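Long-range contacts in putative fructosamine-3-kinase (Thermobifida fusca YX, PDB 3F7W), which is a putative fructosamine kinase, probably transferring phosphate to sugar adducts of amines as its family does: residues Pro187-His192 with Gly217-Asp222; Gln108-His113 with Asp239-Val244; Leu131-Thr136 with Asp211-Gly216. One frame throughout, in Å; residues are numbered along the deposited sequence.

Interaction 1 of 3, residues Pro187-His192 with Gly217-Asp222; sequences PPARIH and GHREAD. With EDO (1,2-ethanediol), chain I.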
loop_
_atom_site.group_PDB
_atom_site.type_symbol
_atom_site.label_atom_id
_atom_site.label_comp_id
_atom_site.label_asym_id
_atom_site.label_seq_id
_atom_site.Cartn_x
_atom_site.Cartn_y
_atom_site.Cartn_z
ATOM N N PRO A 187 -14.633 -1.699 -12.754
ATOM C CA PRO A 187 -14.957 -1.874 -11.341
ATOM C C PRO A 187 -13.770 -1.634 -10.406
ATOM O O PRO A 187 -12.615 -1.885 -10.787
ATOM C CB PRO A 187 -15.426 -3.337 -11.256
ATOM C CG PRO A 187 -15.792 -3.715 -12.689
ATOM C CD PRO A 187 -14.871 -2.923 -13.542
ATOM N N PRO A 188 -14.051 -1.149 -9.188
ATOM C CA PRO A 188 -12.983 -1.001 -8.200
ATOM C C PRO A 188 -12.333 -2.346 -7.890
ATOM O O PRO A 188 -13.023 -3.376 -7.814
ATOM C CB PRO A 188 -13.697 -0.430 -6.974
ATOM C CG PRO A 188 -15.105 -0.436 -7.243
ATOM C CD PRO A 188 -15.367 -0.734 -8.661
ATOM N N ALA A 189 -11.005 -2.311 -7.724
ATOM C CA ALA A 189 -10.202 -3.458 -7.347
ATOM C C ALA A 189 -9.874 -3.414 -5.846
ATOM O O ALA A 189 -9.902 -2.349 -5.233
ATOM C CB ALA A 189 -8.915 -3.455 -8.159
ATOM N N ARG A 190 -9.577 -4.576 -5.267
ATOM C CA ARG A 190 -9.004 -4.632 -3.928
ATOM C C ARG A 190 -7.509 -4.394 -4.056
ATOM O O ARG A 190 -6.754 -5.307 -4.389
ATOM C CB ARG A 190 -9.250 -5.981 -3.240
ATOM C CG ARG A 190 -10.677 -6.284 -3.009
ATOM C CD ARG A 190 -10.893 -7.293 -1.904
ATOM N NE ARG A 190 -12.277 -7.644 -1.960
ATOM C CZ ARG A 190 -12.953 -8.247 -1.006
ATOM N NH1 ARG A 190 -12.354 -8.651 0.111
ATOM N NH2 ARG A 190 -14.235 -8.491 -1.213
ATOM N N ILE A 191 -7.089 -3.172 -3.804
ATOM C CA ILE A 191 -5.682 -2.812 -3.976
ATOM C C ILE A 191 -4.930 -2.704 -2.671
ATOM O O ILE A 191 -5.500 -2.341 -1.617
ATOM C CB ILE A 191 -5.480 -1.514 -4.852
ATOM C CG1 ILE A 191 -5.868 -0.216 -4.131
ATOM C CG2 ILE A 191 -6.207 -1.702 -6.208
ATOM C CD1 ILE A 191 -5.323 1.097 -4.845
ATOM N N HIS A 192 -3.636 -2.999 -2.763
ATOM C CA HIS A 192 -2.710 -2.893 -1.646
ATOM C C HIS A 192 -2.567 -1.414 -1.162
ATOM O O HIS A 192 -2.586 -1.137 0.038
ATOM C CB HIS A 192 -1.368 -3.504 -2.061
ATOM C CG HIS A 192 -0.308 -3.411 -1.017
ATOM N ND1 HIS A 192 0.428 -2.262 -0.821
ATOM C CD2 HIS A 192 0.166 -4.324 -0.136
ATOM C CE1 HIS A 192 1.297 -2.468 0.157
ATOM N NE2 HIS A 192 1.157 -3.711 0.589
ATOM N N GLY A 217 -9.782 0.631 -5.106
ATOM C CA GLY A 217 -8.981 1.586 -5.890
ATOM C C GLY A 217 -8.894 1.096 -7.314
ATOM O O GLY A 217 -9.440 0.032 -7.647
ATOM N N HIS A 218 -8.218 1.859 -8.159
ATOM C CA HIS A 218 -7.953 1.410 -9.499
ATOM C C HIS A 218 -6.788 0.446 -9.443
ATOM O O HIS A 218 -5.743 0.761 -8.890
ATOM C CB HIS A 218 -7.635 2.598 -10.411
ATOM C CG HIS A 218 -7.869 2.314 -11.851
ATOM N ND1 HIS A 218 -7.250 1.272 -12.517
ATOM C CD2 HIS A 218 -8.682 2.915 -12.750
ATOM C CE1 HIS A 218 -7.649 1.273 -13.779
ATOM N NE2 HIS A 218 -8.511 2.264 -13.949
ATOM N N ARG A 219 -6.959 -0.730 -10.031
ATOM C CA ARG A 219 -5.887 -1.737 -9.999
ATOM C C ARG A 219 -4.585 -1.239 -10.641
ATOM O O ARG A 219 -3.518 -1.660 -10.251
ATOM C CB ARG A 219 -6.345 -3.043 -10.633
ATOM C CG ARG A 219 -6.718 -2.990 -12.110
ATOM C CD ARG A 219 -7.791 -4.062 -12.434
ATOM N NE ARG A 219 -8.044 -4.220 -13.871
ATOM C CZ ARG A 219 -7.526 -5.172 -14.656
ATOM N NH1 ARG A 219 -6.682 -6.075 -14.199
ATOM N NH2 ARG A 219 -7.843 -5.203 -15.950
ATOM N N GLU A 220 -4.686 -0.328 -11.620
ATOM C CA GLU A 220 -3.501 0.296 -12.221
ATOM C C GLU A 220 -2.620 1.011 -11.195
ATOM O O GLU A 220 -1.428 1.109 -11.401
ATOM C CB GLU A 220 -3.872 1.210 -13.391
ATOM C CG GLU A 220 -4.374 0.411 -14.644
ATOM C CD GLU A 220 -4.864 1.284 -15.799
ATOM O OE1 GLU A 220 -4.383 2.433 -15.972
ATOM O OE2 GLU A 220 -5.716 0.795 -16.555
ATOM N N ALA A 221 -3.204 1.474 -10.075
ATOM C CA ALA A 221 -2.449 2.127 -9.010
ATOM C C ALA A 221 -1.326 1.239 -8.510
ATOM O O ALA A 221 -0.181 1.671 -8.407
ATOM C CB ALA A 221 -3.379 2.543 -7.829
ATOM N N ASP A 222 -1.644 -0.008 -8.193
ATOM C CA ASP A 222 -0.631 -0.908 -7.602
ATOM C C ASP A 222 0.493 -1.185 -8.598
ATOM O O ASP A 222 1.671 -1.160 -8.258
ATOM C CB ASP A 222 -1.268 -2.241 -7.151
ATOM C CG ASP A 222 -1.929 -2.173 -5.737
ATOM O OD1 ASP A 222 -1.832 -1.154 -5.013
ATOM O OD2 ASP A 222 -2.565 -3.189 -5.361
HETATM C C1 EDO I . -12.088 -5.942 -10.866
HETATM O O1 EDO I . -12.160 -5.630 -9.476
HETATM C C2 EDO I . -10.977 -5.111 -11.513
HETATM O O2 EDO I . -11.459 -3.847 -11.990
HETATM O O HOH W 1 -9.709 -1.161 -11.293
#
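The carboxylate of Asp222 reaches from the first turn of helix 219-229 to the backbone of His192, where OD2 takes His192 N at 2.8 Å on its syn lone pair. In this protein-kinase-like fold His192 begins a His-Gly-Asp sequence that probably corresponds to the catalytic loop of protein kinases, and the arrangement is consistent with that of the aspartate of kinase helix F that grips this loop. An aspartate suits the place because its second oxygen can serve another donor: OD1 receives Gly193 N.

Ile191 lies between this polar grip and a short antiparallel bridge. Its CG1 stands between the backbone N and the carbonyl carbon (chi1 73°), and CD1 ends 3.8 Å from Gly217 CA. Glycine suits position 217 because a CB there would run into that methyl. The same CD1 meets Ala221 CB at 3.8 Å, while the other branch, CG2, rests 3.7 Å from His218 O.

Ala189 and Gly217 form the hydrogen-bonded pair of the bridge, N to O both ways. The small CB of Ala189 sits 3.6 Å from Arg219 CB; the guanidinium of Arg219 reaches on to Pro246 O and Glu186. His218 N-caps the helix through ND1. An ethanediol, probably from the crystallisation liquor, binds beside the residues leading into the strand: its O2 donates to Pro187 O at 2.6 Å and its O1 to Pro188 O at 2.9 Å.

Interaction 2 of 3, residues Gln108-His113 with Asp239-Val244; sequences QLAAMH and DAYNEV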
loop_
_atom_site.group_PDB
_atom_site.type_symbol
_atom_site.label_atom_id
_atom_site.label_comp_id
_atom_site.label_asym_id
_atom_site.label_seq_id
_atom_site.Cartn_x
_atom_site.Cartn_y
_atom_site.Cartn_z
ATOM N N GLN A 108 -0.855 -13.940 -8.521
ATOM C CA GLN A 108 -1.307 -13.641 -7.178
ATOM C C GLN A 108 -1.950 -12.268 -7.102
ATOM O O GLN A 108 -3.015 -12.101 -6.494
ATOM C CB GLN A 108 -0.152 -13.699 -6.170
ATOM C CG GLN A 108 0.472 -15.069 -5.903
ATOM C CD GLN A 108 1.599 -14.980 -4.911
ATOM O OE1 GLN A 108 2.736 -14.559 -5.252
ATOM N NE2 GLN A 108 1.284 -15.281 -3.638
ATOM N N LEU A 109 -1.283 -11.277 -7.675
ATOM C CA LEU A 109 -1.804 -9.910 -7.663
ATOM C C LEU A 109 -3.097 -9.750 -8.451
ATOM O O LEU A 109 -3.990 -9.015 -8.039
ATOM C CB LEU A 109 -0.756 -8.931 -8.236
ATOM C CG LEU A 109 0.412 -8.439 -7.385
ATOM C CD1 LEU A 109 1.276 -7.482 -8.278
ATOM C CD2 LEU A 109 -0.052 -7.743 -6.102
ATOM N N ALA A 110 -3.180 -10.386 -9.620
ATOM C CA ALA A 110 -4.397 -10.368 -10.406
ATOM C C ALA A 110 -5.589 -10.914 -9.600
ATOM O O ALA A 110 -6.657 -10.324 -9.613
ATOM C CB ALA A 110 -4.211 -11.174 -11.744
ATOM N N ALA A 111 -5.414 -12.043 -8.919
ATOM C CA ALA A 111 -6.516 -12.645 -8.154
ATOM C C ALA A 111 -6.911 -11.737 -6.974
ATOM O O ALA A 111 -8.086 -11.590 -6.657
ATOM C CB ALA A 111 -6.130 -14.034 -7.653
HETATM N N MSE A 112 -5.902 -11.124 -6.362
HETATM C CA MSE A 112 -6.093 -10.195 -5.253
HETATM C C MSE A 112 -6.958 -9.024 -5.732
HETATM O O MSE A 112 -7.994 -8.746 -5.130
HETATM C CB MSE A 112 -4.760 -9.647 -4.715
HETATM C CG MSE A 112 -4.912 -8.651 -3.571
HETATM SE SE MSE A 112 -3.181 -8.042 -2.968
HETATM C CE MSE A 112 -3.052 -6.611 -4.293
ATOM N N HIS A 113 -6.543 -8.370 -6.808
ATOM C CA HIS A 113 -7.299 -7.237 -7.356
ATOM C C HIS A 113 -8.738 -7.605 -7.755
ATOM O O HIS A 113 -9.689 -6.872 -7.455
ATOM C CB HIS A 113 -6.599 -6.671 -8.576
ATOM C CG HIS A 113 -5.352 -5.905 -8.264
ATOM N ND1 HIS A 113 -4.427 -5.582 -9.227
ATOM C CD2 HIS A 113 -4.896 -5.373 -7.105
ATOM C CE1 HIS A 113 -3.462 -4.866 -8.682
ATOM N NE2 HIS A 113 -3.700 -4.760 -7.384
ATOM N N ASP A 239 3.535 -9.053 -17.230
ATOM C CA ASP A 239 3.132 -9.981 -18.277
ATOM C C ASP A 239 2.247 -11.109 -17.751
ATOM O O ASP A 239 1.216 -11.424 -18.347
ATOM C CB ASP A 239 4.362 -10.597 -18.981
ATOM C CG ASP A 239 5.094 -9.614 -19.879
ATOM O OD1 ASP A 239 4.599 -8.495 -20.101
ATOM O OD2 ASP A 239 6.192 -9.972 -20.352
ATOM N N ALA A 240 2.663 -11.726 -16.648
ATOM C CA ALA A 240 1.870 -12.788 -16.001
ATOM C C ALA A 240 0.528 -12.226 -15.500
ATOM O O ALA A 240 -0.514 -12.816 -15.740
ATOM C CB ALA A 240 2.662 -13.450 -14.883
ATOM N N TYR A 241 0.543 -11.050 -14.879
ATOM C CA TYR A 241 -0.708 -10.352 -14.504
ATOM C C TYR A 241 -1.667 -10.175 -15.680
ATOM O O TYR A 241 -2.867 -10.513 -15.611
ATOM C CB TYR A 241 -0.334 -8.993 -13.916
ATOM C CG TYR A 241 -1.490 -8.204 -13.382
ATOM C CD1 TYR A 241 -2.309 -7.450 -14.242
ATOM C CD2 TYR A 241 -1.773 -8.198 -12.023
ATOM C CE1 TYR A 241 -3.387 -6.714 -13.752
ATOM C CE2 TYR A 241 -2.865 -7.454 -11.516
ATOM C CZ TYR A 241 -3.649 -6.710 -12.401
ATOM O OH TYR A 241 -4.710 -5.971 -11.933
ATOM N N ASN A 242 -1.129 -9.646 -16.763
ATOM C CA ASN A 242 -1.894 -9.389 -17.992
ATOM C C ASN A 242 -2.400 -10.660 -18.685
ATOM O O ASN A 242 -3.359 -10.604 -19.444
ATOM C CB ASN A 242 -1.078 -8.491 -18.948
ATOM C CG ASN A 242 -1.143 -7.001 -18.574
ATOM O OD1 ASN A 242 -2.180 -6.506 -18.132
ATOM N ND2 ASN A 242 -0.037 -6.283 -18.765
ATOM N N GLU A 243 -1.800 -11.812 -18.405
ATOM C CA GLU A 243 -2.293 -13.070 -18.967
ATOM C C GLU A 243 -3.660 -13.373 -18.424
ATOM O O GLU A 243 -4.510 -13.865 -19.150
ATOM C CB GLU A 243 -1.423 -14.253 -18.580
ATOM C CG GLU A 243 -0.139 -14.392 -19.333
ATOM C CD GLU A 243 0.784 -15.437 -18.709
ATOM O OE1 GLU A 243 0.417 -16.107 -17.685
ATOM O OE2 GLU A 243 1.887 -15.575 -19.257
ATOM N N VAL A 244 -3.853 -13.088 -17.137
ATOM C CA VAL A 244 -5.029 -13.530 -16.405
ATOM C C VAL A 244 -6.068 -12.424 -16.171
ATOM O O VAL A 244 -7.248 -12.718 -16.045
ATOM C CB VAL A 244 -4.644 -14.192 -15.051
ATOM C CG1 VAL A 244 -3.703 -15.390 -15.278
ATOM C CG2 VAL A 244 -4.009 -13.218 -14.145
#
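His113 and Tyr241 meet through one hydrogen bond, ND1 to OH at 2.7 Å, with the hydroxyl oxygen at the edge of the imidazole and near its plane. The bond is almost straight (168°). The two side chains cross at about a right angle and their rings meet rim to rim, with neither ring over the face of the other. Tyrosine suits this place because its ring packs between the two helices while its hydroxyl bonds to His113.

Along the ring, the backbone of helix 99-114 and the CB atoms of Leu109 and Ala110 do the packing. Ala110 CB lies over one face, 4.2 Å from the ring centroid in a CH-pi contact, and Ala110 CA comes within 3.5 Å of Tyr241 CE2. Leu109 touches the ring from its edge, with CB 4.0 Å from CD2. Tyr241 CG is anti to its backbone N (chi1 -175°), which starts the ring off toward helix 99-114. The small alanine suits the meeting point of the two helices in this kinase-like C-terminal lobe: the axes of the two short segments pass 8.7 Å apart, their N-to-C directions at 46°, and Ala110 CA and Tyr241 CA are 5.5 Å apart.

Around this first shell stand the groups that position it. Tyr241 OH is also hydrogen-bonded to Arg219 NH1, and His113 NE2 to Asp222 OD2, so both polar ends are tied to helix 219-229. One face of the His113 ring carries Leu109 O, 3.4 Å above its plane. Farther out, Leu109 packs on Leu226 and Tyr241 on Leu223, and Glu243 OE1 is hydrogen-bonded to His107 NE2.

Interaction 3 of 3, residues Leu131-Thr136 with Asp211-Gly216; sequences LPMDNT and DPAAHG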
loop_
_atom_site.group_PDB
_atom_site.type_symbol
_atom_site.label_atom_id
_atom_site.label_comp_id
_atom_site.label_asym_id
_atom_site.label_seq_id
_atom_site.Cartn_x
_atom_site.Cartn_y
_atom_site.Cartn_z
ATOM N N LEU A 131 -0.120 9.520 7.761
ATOM C CA LEU A 131 -1.049 10.539 7.281
ATOM C C LEU A 131 -2.436 9.957 7.120
ATOM O O LEU A 131 -2.564 8.836 6.579
ATOM C CB LEU A 131 -0.630 11.124 5.917
ATOM C CG LEU A 131 0.632 11.968 5.870
ATOM C CD1 LEU A 131 0.954 12.351 4.383
ATOM C CD2 LEU A 131 0.467 13.172 6.763
ATOM N N PRO A 132 -3.471 10.706 7.506
ATOM C CA PRO A 132 -4.829 10.279 7.154
ATOM C C PRO A 132 -4.991 10.082 5.639
ATOM O O PRO A 132 -4.373 10.810 4.822
ATOM C CB PRO A 132 -5.696 11.431 7.645
ATOM C CG PRO A 132 -4.910 12.008 8.782
ATOM C CD PRO A 132 -3.498 11.979 8.257
HETATM N N MSE A 133 -5.793 9.081 5.298
HETATM C CA MSE A 133 -6.124 8.760 3.918
HETATM C C MSE A 133 -7.652 8.538 3.886
HETATM O O MSE A 133 -8.164 7.632 4.543
HETATM C CB MSE A 133 -5.369 7.521 3.396
HETATM C CG MSE A 133 -5.722 7.201 1.918
HETATM SE SE MSE A 133 -4.849 5.624 1.249
HETATM C CE MSE A 133 -5.797 4.317 2.339
ATOM N N ASP A 134 -8.342 9.364 3.102
ATOM C CA ASP A 134 -9.819 9.438 3.103
ATOM C C ASP A 134 -10.416 8.287 2.320
ATOM O O ASP A 134 -10.268 8.194 1.084
ATOM C CB ASP A 134 -10.286 10.777 2.516
ATOM C CG ASP A 134 -11.800 10.977 2.632
ATOM O OD1 ASP A 134 -12.489 10.123 3.231
ATOM O OD2 ASP A 134 -12.284 11.995 2.127
ATOM N N ASN A 135 -11.030 7.377 3.071
ATOM C CA ASN A 135 -11.602 6.165 2.539
ATOM C C ASN A 135 -13.101 6.261 2.295
ATOM O O ASN A 135 -13.726 5.253 1.960
ATOM C CB ASN A 135 -11.279 4.978 3.457
ATOM C CG ASN A 135 -9.924 4.369 3.156
ATOM O OD1 ASN A 135 -9.343 4.595 2.088
ATOM N ND2 ASN A 135 -9.433 3.567 4.071
ATOM N N THR A 136 -13.668 7.462 2.414
ATOM C CA THR A 136 -15.105 7.680 2.144
ATOM C C THR A 136 -15.491 6.968 0.862
ATOM O O THR A 136 -14.902 7.225 -0.187
ATOM C CB THR A 136 -15.468 9.169 2.030
ATOM O OG1 THR A 136 -15.089 9.827 3.230
ATOM C CG2 THR A 136 -16.989 9.366 1.821
ATOM N N ASP A 211 2.614 -4.173 4.774
ATOM C CA ASP A 211 2.369 -2.778 5.027
ATOM C C ASP A 211 1.305 -2.147 4.087
ATOM O O ASP A 211 1.509 -1.074 3.531
ATOM C CB ASP A 211 3.690 -2.015 4.979
ATOM C CG ASP A 211 4.715 -2.534 5.990
ATOM O OD1 ASP A 211 4.336 -3.122 7.040
ATOM O OD2 ASP A 211 5.899 -2.343 5.703
ATOM N N PRO A 212 0.136 -2.778 3.959
ATOM C CA PRO A 212 -0.864 -2.246 3.044
ATOM C C PRO A 212 -1.535 -0.972 3.532
ATOM O O PRO A 212 -1.621 -0.709 4.747
ATOM C CB PRO A 212 -1.937 -3.357 3.013
ATOM C CG PRO A 212 -1.885 -3.930 4.373
ATOM C CD PRO A 212 -0.372 -3.979 4.655
ATOM N N ALA A 213 -2.026 -0.181 2.573
ATOM C CA ALA A 213 -2.948 0.931 2.826
ATOM C C ALA A 213 -4.201 0.573 1.983
ATOM O O ALA A 213 -4.563 1.225 0.998
ATOM C CB ALA A 213 -2.323 2.281 2.413
ATOM N N ALA A 214 -4.839 -0.534 2.367
ATOM C CA ALA A 214 -5.736 -1.257 1.486
ATOM C C ALA A 214 -7.064 -0.521 1.304
ATOM O O ALA A 214 -7.624 0.044 2.248
ATOM C CB ALA A 214 -5.976 -2.714 1.985
ATOM N N HIS A 215 -7.564 -0.539 0.067
ATOM C CA HIS A 215 -8.869 0.026 -0.217
ATOM C C HIS A 215 -9.336 -0.377 -1.591
ATOM O O HIS A 215 -8.576 -0.999 -2.356
ATOM C CB HIS A 215 -8.841 1.570 -0.091
ATOM C CG HIS A 215 -7.849 2.261 -0.991
ATOM N ND1 HIS A 215 -6.506 2.314 -0.696
ATOM C CD2 HIS A 215 -7.998 2.940 -2.156
ATOM C CE1 HIS A 215 -5.870 3.010 -1.620
ATOM N NE2 HIS A 215 -6.748 3.417 -2.516
ATOM N N GLY A 216 -10.592 -0.031 -1.888
ATOM C CA GLY A 216 -11.121 -0.105 -3.245
ATOM C C GLY A 216 -10.509 1.007 -4.061
ATOM O O GLY A 216 -10.679 2.183 -3.740
HETATM O O HOH W 2 -7.012 1.735 4.323
#
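The main side-chain contact is Met133 against the His215 ring, a selenium analogue of a Met-aromatic contact, the side chains crossing at about a right angle. Met133 is present as selenomethionine; its SE lies 4.5 Å from the imidazole centroid, approaching obliquely, and its CE sits 3.6 Å from Ala213 O and 4.0 Å from Ala213 CB. The long unbranched methionine side chain suits this role: extended as far as SE, it bends at chi3 (68°) to bring the methyl against the loop.

The polar link across the contact is indirect. A water accepts from Asn135 ND2 at 3.0 Å and donates to Ala214 O at 2.7 Å, while Asn135 OD1, hydrogen-bonded to Arg149, lies 3.8 Å from His215 CB.

Within the loop, His215 ND1 donates to Ala213 O at 2.8 Å, in the ring plane, which helps fix the imidazole's rotation. Asp211-Pro212-Ala213 probably occupies the place of the kinase DFG segment, whose aspartate binds metal in relatives; here Asp211 forms a salt bridge with Lys45.

Strand 131-133 pairs with strand 126-128, and Met133 and His215 both pack on Arg149 of helix 141-159. Segment 211-216 runs from strand 206-209 toward helix 219-229, with Pro212 against helix 57-68.

All three contacts are largely buried, but interaction 2 is centred about 17 Å from the chain centre, against about 10 and 8 Å for interactions 1 and 3, and alone includes an exposed touching residue, Val244. Interactions 1 and 2 both use helix 219-229, whose first turn forms most of one segment of the first and supplies outer polar partners to the second. Interactions 1 and 3 share the continuous chain 211-222, whose earlier half bonds to strand 189-191 and His192 (Ile191 N to His215 O, His192 O to Ala213 N). The chemistry differs: backbone and carboxylate bonds in interaction 1, aromatic helix packing with one side-chain hydrogen bond in interaction 2, water-bridged, methyl-mediated packing in interaction 3.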